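Local coordinates for mandelate racemase/muconate lactonizing protein (Paenibacillus sp., PDB 3V5C), which probably dehydrates galacturonate, as a magnesium-dependent acid-sugar dehydratase of the enolase superfamily, at residues 241-246 / 257-262; 205-210 / 231-236; 236-241 / 271-276; 280-285 / 304-309; 219-224 / 248-253. The protein carries 1 engineered substitution. All blocks are in the same frame, centred on the assembly; numbering follows the deposited sequence.

Interaction 1: 241-246 / 257-262; sequences ALYEDL and VLIADG. With MG (magnesium ion), chain E.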
# COMPACT_ATOMS: atom_id res chain seq x y z
N ALA A 241 8.33 -1.20 24.92
CA ALA A 241 8.95 -2.15 25.81
C ALA A 241 9.00 -3.54 25.18
O ALA A 241 10.01 -4.22 25.26
CB ALA A 241 8.21 -2.19 27.14
N LEU A 242 7.90 -3.96 24.58
CA LEU A 242 7.85 -5.30 24.01
C LEU A 242 8.78 -5.42 22.81
O LEU A 242 9.49 -6.41 22.66
CB LEU A 242 6.43 -5.69 23.61
CG LEU A 242 5.41 -5.72 24.74
CD1 LEU A 242 4.07 -6.20 24.21
CD2 LEU A 242 5.89 -6.60 25.92
N TYR A 243 8.78 -4.40 21.95
CA TYR A 243 9.69 -4.42 20.81
C TYR A 243 11.17 -4.29 21.22
O TYR A 243 12.02 -4.88 20.58
CB TYR A 243 9.29 -3.36 19.79
CG TYR A 243 8.17 -3.76 18.84
CD1 TYR A 243 8.00 -5.07 18.40
CD2 TYR A 243 7.30 -2.80 18.35
CE1 TYR A 243 6.99 -5.41 17.50
CE2 TYR A 243 6.28 -3.12 17.46
CZ TYR A 243 6.14 -4.42 17.02
OH TYR A 243 5.14 -4.69 16.12
N GLU A 244 11.47 -3.52 22.27
CA GLU A 244 12.85 -3.46 22.76
C GLU A 244 13.29 -4.86 23.16
O GLU A 244 14.41 -5.28 22.84
CB GLU A 244 12.95 -2.52 23.98
CG GLU A 244 14.38 -2.38 24.47
CD GLU A 244 14.49 -1.49 25.70
OE1 GLU A 244 13.45 -1.19 26.33
OE2 GLU A 244 15.62 -1.11 26.05
N ASP A 245 12.41 -5.57 23.84
CA ASP A 245 12.67 -6.94 24.28
C ASP A 245 12.87 -7.86 23.07
O ASP A 245 13.89 -8.54 22.97
CB ASP A 245 11.52 -7.42 25.20
CG ASP A 245 11.67 -8.88 25.66
OD1 ASP A 245 12.10 -9.72 24.86
OD2 ASP A 245 11.33 -9.19 26.83
N LEU A 246 11.93 -7.83 22.12
CA LEU A 246 12.02 -8.67 20.93
C LEU A 246 13.31 -8.42 20.16
O LEU A 246 13.99 -9.36 19.73
CB LEU A 246 10.82 -8.43 20.02
CG LEU A 246 10.71 -9.35 18.80
CD1 LEU A 246 10.74 -10.79 19.27
CD2 LEU A 246 9.42 -9.07 18.08
N VAL A 257 15.57 -10.48 11.41
CA VAL A 257 14.20 -10.25 10.97
C VAL A 257 13.85 -8.79 11.28
O VAL A 257 14.00 -8.34 12.42
CB VAL A 257 13.25 -11.18 11.73
CG1 VAL A 257 11.80 -10.92 11.34
CG2 VAL A 257 13.63 -12.64 11.48
N LEU A 258 13.43 -8.04 10.27
CA LEU A 258 13.04 -6.65 10.53
C LEU A 258 11.68 -6.61 11.21
O LEU A 258 10.85 -7.50 11.00
CB LEU A 258 12.95 -5.86 9.22
CG LEU A 258 14.27 -5.80 8.44
CD1 LEU A 258 13.99 -5.42 6.99
CD2 LEU A 258 15.23 -4.81 9.09
N ILE A 259 11.46 -5.58 12.02
CA ILE A 259 10.15 -5.34 12.64
C ILE A 259 9.40 -4.25 11.86
O ILE A 259 9.93 -3.14 11.65
CB ILE A 259 10.32 -4.91 14.11
CG1 ILE A 259 10.99 -6.03 14.93
CG2 ILE A 259 8.96 -4.50 14.72
CD1 ILE A 259 10.22 -7.32 14.98
N ALA A 260 8.18 -4.56 11.43
CA ALA A 260 7.38 -3.65 10.60
C ALA A 260 6.06 -3.34 11.31
O ALA A 260 5.42 -4.23 11.87
CB ALA A 260 7.12 -4.28 9.22
N ASP A 261 5.66 -2.06 11.31
CA ASP A 261 4.41 -1.71 11.96
C ASP A 261 3.97 -0.34 11.45
O ASP A 261 4.71 0.30 10.72
CB ASP A 261 4.62 -1.71 13.49
CG ASP A 261 3.39 -2.14 14.26
OD1 ASP A 261 2.28 -1.79 13.82
OD2 ASP A 261 3.53 -2.80 15.32
N GLY A 262 2.75 0.07 11.80
CA GLY A 262 2.28 1.39 11.41
C GLY A 262 0.89 1.46 10.83
O GLY A 262 0.32 2.54 10.72
MG MG E . 0.42 -1.77 14.61
O HOH W 1 0.80 -3.63 15.55
O HOH W 2 0.14 0.22 13.81
O HOH W 3 -1.61 -1.82 15.37
O HOH W 4 -0.20 -2.57 12.75
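Tyr243, on helix 240-253, lies across Ile259 of strand 258-261 and reaches with its hydroxyl to Asp261. The tight part is the ring face: Ile259 CG2 stands over it, 3.7 Å from the ring centroid and displaced toward CE1 and CZ, a CH-pi contact. The other branch starts with CG1 anti to the carbonyl carbon (chi1 -62°), and its CD1 meets Leu246 CD2 at 3.6 Å, so both branches of the isoleucine meet the helix. The polar end is wetter. Tyr243 OH donates to Asp261 OD2 at 2.6 Å, on the anti side and 25° out of the carboxylate plane, and a water bound to the magnesium ion also approaches OD2. The other oxygen, OD1, binds the ion at 2.0 Å and accepts from Gly262 N. A phenylalanine here would probably leave Asp261 OD2 without the hydroxyl that donates to it and the carboxylate freer to turn. This is a helix packed on the following strand of a beta-alpha-beta unit, a metal ligand at the strand's C-terminal end, as in enolase-superfamily barrels.

Interaction 2: 205-210 / 231-236; sequences MIDANN and WLEAAF. Engineered in segment 231-236: Ala234 (natural residue Glu).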
# COMPACT_ATOMS: atom_id res chain seq x y z
N MET A 205 7.56 -12.49 4.22
CA MET A 205 7.13 -11.64 5.33
C MET A 205 5.95 -12.30 6.04
O MET A 205 5.18 -13.02 5.41
CB MET A 205 6.74 -10.25 4.83
CG MET A 205 7.88 -9.43 4.24
SD MET A 205 8.44 -9.98 2.61
CE MET A 205 7.03 -9.60 1.59
N ILE A 206 5.81 -12.06 7.34
CA ILE A 206 4.65 -12.54 8.05
C ILE A 206 3.89 -11.42 8.76
O ILE A 206 4.48 -10.49 9.26
CB ILE A 206 4.97 -13.71 9.01
CG1 ILE A 206 5.93 -13.29 10.13
CG2 ILE A 206 5.57 -14.90 8.22
CD1 ILE A 206 6.19 -14.43 11.15
N ASP A 207 2.56 -11.53 8.78
CA ASP A 207 1.70 -10.47 9.28
C ASP A 207 0.68 -11.13 10.19
O ASP A 207 -0.14 -11.92 9.72
CB ASP A 207 1.03 -9.75 8.08
CG ASP A 207 -0.02 -8.71 8.48
OD1 ASP A 207 -0.16 -8.36 9.67
OD2 ASP A 207 -0.67 -8.18 7.54
N ALA A 208 0.74 -10.81 11.49
CA ALA A 208 -0.14 -11.42 12.48
C ALA A 208 -1.43 -10.65 12.73
O ALA A 208 -2.29 -11.12 13.45
CB ALA A 208 0.60 -11.64 13.80
N ASN A 209 -1.57 -9.48 12.11
CA ASN A 209 -2.70 -8.60 12.42
C ASN A 209 -2.94 -8.54 13.93
O ASN A 209 -4.08 -8.61 14.40
CB ASN A 209 -3.96 -9.02 11.66
CG ASN A 209 -3.87 -8.69 10.20
OD1 ASN A 209 -3.58 -9.55 9.38
ND2 ASN A 209 -4.10 -7.41 9.86
N ASN A 210 -1.84 -8.39 14.66
CA ASN A 210 -1.84 -8.20 16.11
C ASN A 210 -2.35 -9.37 16.96
O ASN A 210 -2.64 -9.20 18.15
CB ASN A 210 -2.60 -6.92 16.48
CG ASN A 210 -1.86 -5.67 16.04
OD1 ASN A 210 -0.63 -5.68 15.91
ND2 ASN A 210 -2.60 -4.60 15.81
N TRP A 231 10.62 -9.76 7.17
CA TRP A 231 10.09 -9.00 8.29
C TRP A 231 8.89 -9.62 8.97
O TRP A 231 8.21 -10.51 8.41
CB TRP A 231 9.80 -7.55 7.88
CG TRP A 231 8.52 -7.21 7.13
CD1 TRP A 231 7.24 -7.61 7.42
CD2 TRP A 231 8.42 -6.30 6.04
NE1 TRP A 231 6.36 -7.02 6.54
CE2 TRP A 231 7.06 -6.21 5.69
CE3 TRP A 231 9.36 -5.56 5.30
CZ2 TRP A 231 6.60 -5.42 4.61
CZ3 TRP A 231 8.90 -4.76 4.24
CH2 TRP A 231 7.54 -4.70 3.91
N LEU A 232 8.68 -9.17 10.20
CA LEU A 232 7.54 -9.50 11.03
C LEU A 232 6.69 -8.26 11.22
O LEU A 232 7.14 -7.27 11.81
CB LEU A 232 8.05 -9.97 12.40
CG LEU A 232 7.01 -10.06 13.52
CD1 LEU A 232 6.06 -11.19 13.26
CD2 LEU A 232 7.70 -10.26 14.87
N GLU A 233 5.46 -8.33 10.73
CA GLU A 233 4.54 -7.20 10.73
C GLU A 233 3.41 -7.41 11.73
O GLU A 233 2.80 -8.50 11.79
CB GLU A 233 4.01 -7.01 9.30
CG GLU A 233 2.73 -6.24 9.11
CD GLU A 233 2.51 -5.91 7.64
OE1 GLU A 233 3.40 -6.22 6.84
OE2 GLU A 233 1.46 -5.34 7.31
N ALA A 234 3.13 -6.38 12.52
CA ALA A 234 1.96 -6.39 13.39
C ALA A 234 1.87 -7.64 14.26
O ALA A 234 0.83 -8.27 14.33
CB ALA A 234 0.69 -6.21 12.56
N ALA A 235 2.97 -7.99 14.93
CA ALA A 235 2.95 -9.14 15.83
C ALA A 235 1.89 -8.97 16.92
O ALA A 235 1.13 -9.90 17.25
CB ALA A 235 4.33 -9.36 16.43
N PHE A 236 1.84 -7.75 17.45
CA PHE A 236 0.92 -7.35 18.50
C PHE A 236 0.90 -5.83 18.42
O PHE A 236 1.79 -5.23 17.83
CB PHE A 236 1.42 -7.82 19.87
CG PHE A 236 2.92 -7.71 20.04
CD1 PHE A 236 3.74 -8.83 19.91
CD2 PHE A 236 3.51 -6.48 20.28
CE1 PHE A 236 5.13 -8.73 20.03
CE2 PHE A 236 4.90 -6.36 20.40
CZ PHE A 236 5.72 -7.48 20.28
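Met205 places its CG squarely over the five-membered ring of Trp231, 3.5 Å from the centroid and only 2° off the normal, a CH-pi contact. Beyond CG the chain bends (chi2 73°), and SD makes an oblique Met-aromatic contact with the six-membered ring. An alanine in place of Trp231 would probably open a gap beneath Met205 and cost Glu233 OE1 the bond it receives from the indole NE1. Ile206 is bonded to strand 231-233 through both its backbone N, which donates to Trp231 O, and its O, which accepts from Glu233 N at 2.8 Å; its CG1 touches Leu232 CD1 on the helix-facing side of the sheet. Next comes Asp207, whose carboxylate stacks on that of Glu233, the planes 23° apart and OD2 3.6 Å from Glu233 OE2. Salt bridges from Lys170 to Asp207 and from Lys168 to Glu233 would probably offset this repulsion, and Gln283 NE2 bonds Glu233 OE1. Asp207 OD1 also accepts from Asn209 N, an Asx turn. Ala208 N bonds to Glu233 O, and Asn210 N reaches Ala234 O at 2.7 Å; Ala234 is an engineered replacement for glutamate. Parallel neighbouring strands with acidic side chains near their C-terminal ends are characteristic of the enolase-superfamily beta/alpha-barrel.

Interaction 3: 236-241 / 271-276; sequences FHEDEA and IEWATR. With MG (magnesium ion), chain E.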
# COMPACT_ATOMS: atom_id res chain seq x y z
N PHE A 236 1.84 -7.75 17.45
CA PHE A 236 0.92 -7.35 18.50
C PHE A 236 0.90 -5.83 18.42
O PHE A 236 1.79 -5.23 17.83
CB PHE A 236 1.42 -7.82 19.87
CG PHE A 236 2.92 -7.71 20.04
CD1 PHE A 236 3.74 -8.83 19.91
CD2 PHE A 236 3.51 -6.48 20.28
CE1 PHE A 236 5.13 -8.73 20.03
CE2 PHE A 236 4.90 -6.36 20.40
CZ PHE A 236 5.72 -7.48 20.28
N HIS A 237 -0.11 -5.21 19.00
CA HIS A 237 -0.16 -3.75 18.91
C HIS A 237 1.15 -3.17 19.43
O HIS A 237 1.63 -3.55 20.50
CB HIS A 237 -1.35 -3.17 19.67
CG HIS A 237 -1.51 -1.71 19.45
ND1 HIS A 237 -1.80 -1.18 18.22
CD2 HIS A 237 -1.35 -0.65 20.29
CE1 HIS A 237 -1.85 0.14 18.30
NE2 HIS A 237 -1.58 0.48 19.55
N GLU A 238 1.72 -2.25 18.66
CA GLU A 238 3.05 -1.73 18.96
C GLU A 238 3.19 -1.23 20.39
O GLU A 238 2.30 -0.55 20.94
CB GLU A 238 3.41 -0.62 17.97
CG GLU A 238 2.40 0.51 17.89
CD GLU A 238 1.43 0.35 16.75
OE1 GLU A 238 0.97 1.37 16.20
OE2 GLU A 238 1.12 -0.81 16.37
N ASP A 239 4.32 -1.57 20.98
CA ASP A 239 4.62 -1.24 22.37
C ASP A 239 6.14 -1.16 22.45
O ASP A 239 6.84 -2.10 22.07
CB ASP A 239 4.04 -2.37 23.24
CG ASP A 239 4.36 -2.23 24.73
OD1 ASP A 239 5.47 -1.85 25.10
OD2 ASP A 239 3.48 -2.59 25.54
N GLU A 240 6.67 -0.03 22.91
CA GLU A 240 8.12 0.13 22.90
C GLU A 240 8.86 -0.91 23.74
O GLU A 240 9.93 -1.41 23.35
CB GLU A 240 8.55 1.55 23.34
CG GLU A 240 10.03 1.77 23.10
CD GLU A 240 10.54 3.15 23.48
OE1 GLU A 240 9.84 3.89 24.19
OE2 GLU A 240 11.68 3.47 23.07
N ALA A 241 8.33 -1.20 24.92
CA ALA A 241 8.95 -2.15 25.81
C ALA A 241 9.00 -3.54 25.18
O ALA A 241 10.01 -4.22 25.26
CB ALA A 241 8.21 -2.19 27.14
N ILE A 271 6.88 6.48 15.56
CA ILE A 271 8.06 6.94 14.87
C ILE A 271 9.19 7.18 15.85
O ILE A 271 10.32 6.80 15.61
CB ILE A 271 7.76 8.14 13.96
CG1 ILE A 271 6.90 7.68 12.78
CG2 ILE A 271 9.06 8.74 13.43
CD1 ILE A 271 6.18 8.82 12.07
N GLU A 272 8.87 7.79 17.00
CA GLU A 272 9.84 7.94 18.06
C GLU A 272 10.46 6.57 18.45
O GLU A 272 11.68 6.42 18.52
CB GLU A 272 9.20 8.64 19.26
CG GLU A 272 10.13 8.85 20.43
CD GLU A 272 9.48 9.64 21.57
OE1 GLU A 272 8.35 10.15 21.39
OE2 GLU A 272 10.11 9.74 22.65
N TRP A 273 9.61 5.57 18.68
CA TRP A 273 10.12 4.23 18.97
C TRP A 273 11.02 3.70 17.86
O TRP A 273 12.06 3.10 18.12
CB TRP A 273 8.95 3.26 19.19
CG TRP A 273 8.05 3.68 20.31
CD1 TRP A 273 8.31 4.61 21.28
CD2 TRP A 273 6.73 3.19 20.56
NE1 TRP A 273 7.22 4.73 22.12
CE2 TRP A 273 6.25 3.85 21.71
CE3 TRP A 273 5.91 2.21 19.96
CZ2 TRP A 273 4.98 3.60 22.24
CZ3 TRP A 273 4.66 1.98 20.48
CH2 TRP A 273 4.21 2.66 21.62
N ALA A 274 10.64 3.95 16.61
CA ALA A 274 11.45 3.52 15.49
C ALA A 274 12.82 4.19 15.47
O ALA A 274 13.84 3.53 15.25
CB ALA A 274 10.71 3.76 14.16
N THR A 275 12.84 5.51 15.71
CA THR A 275 14.11 6.22 15.75
C THR A 275 14.99 5.72 16.90
O THR A 275 16.21 5.88 16.85
CB THR A 275 13.94 7.76 15.86
OG1 THR A 275 13.48 8.11 17.17
CG2 THR A 275 12.99 8.27 14.81
N ARG A 276 14.39 5.10 17.91
CA ARG A 276 15.19 4.50 18.98
C ARG A 276 15.57 3.04 18.73
O ARG A 276 16.18 2.38 19.59
CB ARG A 276 14.50 4.67 20.34
CG ARG A 276 14.51 6.11 20.85
CD ARG A 276 14.23 6.19 22.34
NE ARG A 276 12.82 5.95 22.68
CZ ARG A 276 11.90 6.90 22.77
NH1 ARG A 276 12.22 8.17 22.51
NH2 ARG A 276 10.65 6.59 23.09
MG MG E . 0.42 -1.77 14.61
O HOH W 3 -1.61 -1.82 15.37
O HOH W 2 0.14 0.22 13.81
O HOH W 1 0.80 -3.63 15.55
O HOH W 4 -0.20 -2.57 12.75
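Trp273 lies flat against Glu240, whose CB stands over the five-membered ring, 3.5 Å from its centroid and almost on the normal, a CH-pi contact. With CG anti to the backbone N (chi1 -171°) and the chain extended beyond it, the glutamate runs on past the indole CD1, and its carboxylate is turned only 23° from the ring plane. There it meets Arg276 side-on: NE donates to Glu240 OE2 at 2.8 Å and NH2 to OE1 at 3.0 Å, both on the syn side, with the carboxylate and guanidinium planes 33° apart. Glu272 takes the arginine's remaining nitrogen, NH1 to OE2 at 2.6 Å, so the guanidinium is held in place from two carboxylates. Arg278 is a second basic partner of Glu240.

Glu238 comes to the other end of the indole. The two side chains cross at about a right angle, Glu238 CG 3.7 Å from Trp273 CZ3, and the glutamate's backbone O lies near the ring plane at the same edge. The carboxylate then leads away, OE2 binding the magnesium ion at 2.1 Å while Ser267 N holds OE1. The arrangement joins a surface salt-bridge network to the metal site at the mouth of the enolase-superfamily barrel.

Interaction 4: 280-285 / 304-309; sequences DVLQYD and HGLRSA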
# COMPACT_ATOMS: atom_id res chain seq x y z
N ASP A 280 11.67 -1.13 12.48
CA ASP A 280 12.54 -0.88 11.33
C ASP A 280 11.82 -0.35 10.09
O ASP A 280 12.40 0.40 9.31
CB ASP A 280 13.26 -2.17 10.94
CG ASP A 280 14.02 -2.75 12.10
OD1 ASP A 280 14.89 -2.05 12.66
OD2 ASP A 280 13.72 -3.89 12.49
N VAL A 281 10.57 -0.77 9.91
CA VAL A 281 9.83 -0.52 8.69
C VAL A 281 8.49 0.08 9.08
O VAL A 281 7.78 -0.48 9.91
CB VAL A 281 9.54 -1.84 7.95
CG1 VAL A 281 8.71 -1.58 6.71
CG2 VAL A 281 10.85 -2.55 7.58
N LEU A 282 8.16 1.23 8.51
CA LEU A 282 6.93 1.94 8.85
C LEU A 282 5.89 1.77 7.75
O LEU A 282 6.21 1.89 6.56
CB LEU A 282 7.20 3.43 9.07
CG LEU A 282 7.87 3.82 10.40
CD1 LEU A 282 7.05 3.31 11.60
CD2 LEU A 282 9.30 3.33 10.46
N GLN A 283 4.65 1.54 8.14
CA GLN A 283 3.65 1.07 7.18
C GLN A 283 2.36 1.85 7.18
O GLN A 283 1.30 1.28 6.93
CB GLN A 283 3.36 -0.43 7.44
CG GLN A 283 4.62 -1.29 7.40
CD GLN A 283 4.30 -2.75 7.65
OE1 GLN A 283 3.82 -3.11 8.72
NE2 GLN A 283 4.57 -3.60 6.66
N TYR A 284 2.45 3.15 7.42
CA TYR A 284 1.28 4.01 7.22
C TYR A 284 0.68 3.81 5.84
O TYR A 284 1.38 3.57 4.86
CB TYR A 284 1.63 5.49 7.47
CG TYR A 284 2.21 5.68 8.84
CD1 TYR A 284 1.38 5.89 9.92
CD2 TYR A 284 3.58 5.59 9.06
CE1 TYR A 284 1.90 6.03 11.21
CE2 TYR A 284 4.11 5.73 10.33
CZ TYR A 284 3.27 5.94 11.39
OH TYR A 284 3.81 6.09 12.66
N ASP A 285 -0.64 3.87 5.78
CA ASP A 285 -1.37 3.54 4.56
C ASP A 285 -1.21 4.62 3.47
O ASP A 285 -1.11 5.82 3.76
CB ASP A 285 -2.85 3.33 4.93
CG ASP A 285 -3.74 2.95 3.75
OD1 ASP A 285 -3.86 1.73 3.47
OD2 ASP A 285 -4.38 3.85 3.17
N HIS A 304 16.66 9.06 9.22
CA HIS A 304 16.96 8.21 10.37
C HIS A 304 17.43 6.81 9.99
O HIS A 304 17.70 5.99 10.87
CB HIS A 304 15.74 8.12 11.29
CG HIS A 304 15.53 9.34 12.12
ND1 HIS A 304 14.69 10.37 11.74
CD2 HIS A 304 16.05 9.70 13.32
CE1 HIS A 304 14.71 11.31 12.67
NE2 HIS A 304 15.53 10.93 13.63
N GLY A 305 17.52 6.55 8.69
CA GLY A 305 17.92 5.25 8.18
C GLY A 305 16.79 4.24 8.34
O GLY A 305 17.03 3.03 8.33
N LEU A 306 15.57 4.74 8.46
CA LEU A 306 14.41 3.86 8.61
C LEU A 306 13.79 3.55 7.25
O LEU A 306 14.01 4.28 6.28
CB LEU A 306 13.39 4.50 9.55
CG LEU A 306 13.85 4.61 11.00
CD1 LEU A 306 12.90 5.52 11.80
CD2 LEU A 306 13.96 3.22 11.65
N ARG A 307 13.00 2.48 7.19
CA ARG A 307 12.47 1.99 5.92
C ARG A 307 10.98 2.29 5.79
O ARG A 307 10.25 2.28 6.77
CB ARG A 307 12.68 0.48 5.82
CG ARG A 307 14.14 0.07 5.85
CD ARG A 307 14.26 -1.35 6.33
NE ARG A 307 15.64 -1.74 6.57
CZ ARG A 307 16.40 -2.36 5.69
NH1 ARG A 307 15.92 -2.65 4.48
NH2 ARG A 307 17.65 -2.69 6.00
N SER A 308 10.55 2.51 4.55
CA SER A 308 9.18 2.86 4.23
C SER A 308 8.53 1.72 3.44
O SER A 308 9.04 1.31 2.40
CB SER A 308 9.15 4.13 3.36
OG SER A 308 9.59 5.27 4.08
N ALA A 309 7.38 1.25 3.91
CA ALA A 309 6.61 0.24 3.19
C ALA A 309 5.14 0.56 3.36
O ALA A 309 4.48 -0.00 4.22
CB ALA A 309 6.92 -1.17 3.72
O HOH W 5 15.48 0.37 8.99
O HOH W 6 4.00 -3.23 3.49
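Arg307 packs on Val281 where strands 281-282 and 307-308 run parallel, and its side chain can be followed outward. CB lies 3.5 Å from Asp280 O and also touches Val281 CG2. CG, anti to the carbonyl carbon (chi1 -62°), stays near the same Asp280 O. CD rests on Val281 CG2 at 3.8 Å, so CB and CD of the arginine both touch this valine methyl. NE gives a weak bond to a water that also donates to Asp280 O and Gly305 O, and at the tip NH1 forms a salt bridge with Glu333. The other valine methyl, CG1, meets Ala309 CB at 3.5 Å, two residues on from Arg307.

Backbone bonds fix the register beneath these side chains. Arg307 N donates to Asp280 O, Leu282 N to Arg307 O at 2.9 Å, and Ala309 N to Leu282 O at 3.0 Å. At the far end, Ala309 O lies 3.3 Å from Gln283 CA, a CA-H...O contact, while the Gln283 amide turns to Glu233.

Helix 291-303 links the two strands in a beta-alpha-beta crossover, ending in a Schellman motif at Gly305, and covers the face that carries Leu282 and Ser308. Strand 258-261 flanks 281-282 on its other edge, with Val281 and Gln283 touching Ala260, and helix 270-275 packs on Leu306.

Interaction 5: 219-224 / 248-253; sequences EVLAAL and EWLGQR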
# COMPACT_ATOMS: atom_id res chain seq x y z
N GLU A 219 7.93 -17.81 20.03
CA GLU A 219 7.77 -19.24 19.73
C GLU A 219 7.77 -19.46 18.23
O GLU A 219 8.42 -20.38 17.72
CB GLU A 219 6.50 -19.80 20.33
CG GLU A 219 6.19 -21.21 19.89
CD GLU A 219 5.22 -21.91 20.81
OE1 GLU A 219 5.12 -21.51 22.00
OE2 GLU A 219 4.55 -22.85 20.34
N VAL A 220 7.04 -18.61 17.52
CA VAL A 220 6.97 -18.72 16.07
C VAL A 220 8.31 -18.40 15.39
O VAL A 220 8.76 -19.14 14.50
CB VAL A 220 5.88 -17.80 15.54
CG1 VAL A 220 5.96 -17.70 14.03
CG2 VAL A 220 4.52 -18.30 16.00
N LEU A 221 8.96 -17.32 15.82
CA LEU A 221 10.25 -16.94 15.25
C LEU A 221 11.31 -18.01 15.50
O LEU A 221 12.11 -18.29 14.60
CB LEU A 221 10.72 -15.59 15.81
CG LEU A 221 9.88 -14.39 15.38
CD1 LEU A 221 10.34 -13.13 16.07
CD2 LEU A 221 9.98 -14.24 13.87
N ALA A 222 11.31 -18.60 16.69
CA ALA A 222 12.28 -19.65 16.99
C ALA A 222 12.02 -20.85 16.10
O ALA A 222 12.94 -21.40 15.50
CB ALA A 222 12.24 -20.03 18.47
N ALA A 223 10.75 -21.26 15.99
CA ALA A 223 10.40 -22.41 15.16
C ALA A 223 10.87 -22.18 13.73
O ALA A 223 11.30 -23.12 13.05
CB ALA A 223 8.91 -22.67 15.21
N LEU A 224 10.83 -20.93 13.28
CA LEU A 224 11.22 -20.57 11.92
C LEU A 224 12.67 -20.11 11.79
O LEU A 224 13.02 -19.44 10.83
CB LEU A 224 10.26 -19.53 11.34
CG LEU A 224 8.80 -19.97 11.21
CD1 LEU A 224 7.88 -18.79 10.98
CD2 LEU A 224 8.62 -21.00 10.08
N GLU A 248 16.18 -7.28 21.25
CA GLU A 248 17.33 -7.80 22.00
C GLU A 248 17.39 -9.32 21.87
O GLU A 248 18.46 -9.89 21.69
CB GLU A 248 17.22 -7.38 23.46
CG GLU A 248 18.21 -8.03 24.40
CD GLU A 248 18.18 -7.39 25.78
OE1 GLU A 248 17.85 -6.18 25.86
OE2 GLU A 248 18.46 -8.08 26.78
N TRP A 249 16.23 -9.96 21.94
CA TRP A 249 16.11 -11.40 21.80
C TRP A 249 16.58 -11.84 20.40
O TRP A 249 17.35 -12.78 20.27
CB TRP A 249 14.65 -11.79 22.04
CG TRP A 249 14.33 -13.26 22.00
CD1 TRP A 249 14.37 -14.14 23.04
CD2 TRP A 249 13.86 -14.00 20.87
NE1 TRP A 249 13.98 -15.40 22.62
CE2 TRP A 249 13.66 -15.33 21.29
CE3 TRP A 249 13.59 -13.66 19.54
CZ2 TRP A 249 13.19 -16.32 20.43
CZ3 TRP A 249 13.14 -14.65 18.68
CH2 TRP A 249 12.95 -15.96 19.13
N LEU A 250 16.10 -11.16 19.36
CA LEU A 250 16.54 -11.46 18.00
C LEU A 250 18.05 -11.28 17.87
O LEU A 250 18.71 -12.05 17.16
CB LEU A 250 15.83 -10.55 17.00
CG LEU A 250 14.36 -10.87 16.73
CD1 LEU A 250 13.75 -9.74 15.91
CD2 LEU A 250 14.24 -12.19 16.00
N GLY A 251 18.59 -10.26 18.52
CA GLY A 251 20.02 -9.99 18.45
C GLY A 251 20.84 -11.10 19.09
O GLY A 251 21.83 -11.57 18.52
N GLN A 252 20.42 -11.54 20.27
CA GLN A 252 21.14 -12.58 20.99
C GLN A 252 21.17 -13.86 20.18
O GLN A 252 22.09 -14.67 20.32
CB GLN A 252 20.50 -12.84 22.36
CG GLN A 252 20.81 -11.77 23.39
CD GLN A 252 22.30 -11.67 23.69
OE1 GLN A 252 22.90 -12.61 24.22
NE2 GLN A 252 22.90 -10.53 23.35
N ARG A 253 20.17 -14.04 19.33
CA ARG A 253 20.02 -15.26 18.53
C ARG A 253 20.69 -15.14 17.17
O ARG A 253 20.81 -16.13 16.45
CB ARG A 253 18.54 -15.57 18.33
CG ARG A 253 17.79 -15.83 19.61
CD ARG A 253 16.32 -16.07 19.33
NE ARG A 253 16.15 -17.03 18.24
CZ ARG A 253 16.05 -18.35 18.41
NH1 ARG A 253 15.90 -19.13 17.35
NH2 ARG A 253 16.09 -18.88 19.62
O HOH W 7 15.66 -21.93 17.60
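Leu221 and Ala222 meet the outer edge of the Trp249 indole. Leu221 CB is 3.9 Å from Trp249 CZ3, and Ala222 N lies in the ring plane, 4.0 Å from CH2. Deeper in, Leu221 CD1 touches Leu250 CD2 at 4.0 Å, the two leucines crossing at about a right angle. On the more exposed side Ala222 CB lies over one face of the Arg253 guanidinium, whose NH1 is 3.7 Å from Ala222 CA. NH1 also donates to a water at 2.8 Å, which in turn gives a weak bond to Ala222 O.

The segments 219-223 and 248-253, on helices 214-223 and 240-253, run nearly parallel, 19° apart, with axes 12.0 Å apart at closest approach, as successive outer helices of a beta/alpha-barrel do. At that spacing, long side chains of 248-253 bridge the gap to 219-224.

With CG anti to the backbone N (chi1 -177°), the Trp249 indole is carried toward helix 214-223, and Arg253 CD lies 3.2 Å above its plane, offset toward the rim. The arginine chain bends at chi3, and its NE bonds to Gln255 OE1. Further out, the same Gln255 uses NE2 to bond Leu221 O, so one glutamine ties the arginine to the end of helix 214-223.

Interactions 1, 2 and 4 are buried contacts within the barrel: 2 and 4 pair parallel strands by backbone bonds, whereas 1 packs a helix on a strand through side chains alone. Strand 231-233 of interaction 2 neighbours strand 258-261 of interaction 1, which in turn borders strand 281-282 of interaction 4; Glu233 and Gln283 also bond directly between interactions 2 and 4. Helix 240-253 runs through interactions 1, 3 and 5. Its start joins a charged surface network in 3, and its end meets another helix by mostly apolar, partly buried packing in 5. Interactions 1 and 3 each supply one protein ligand to the same magnesium ion, while interaction 5 involves neither metal nor strand.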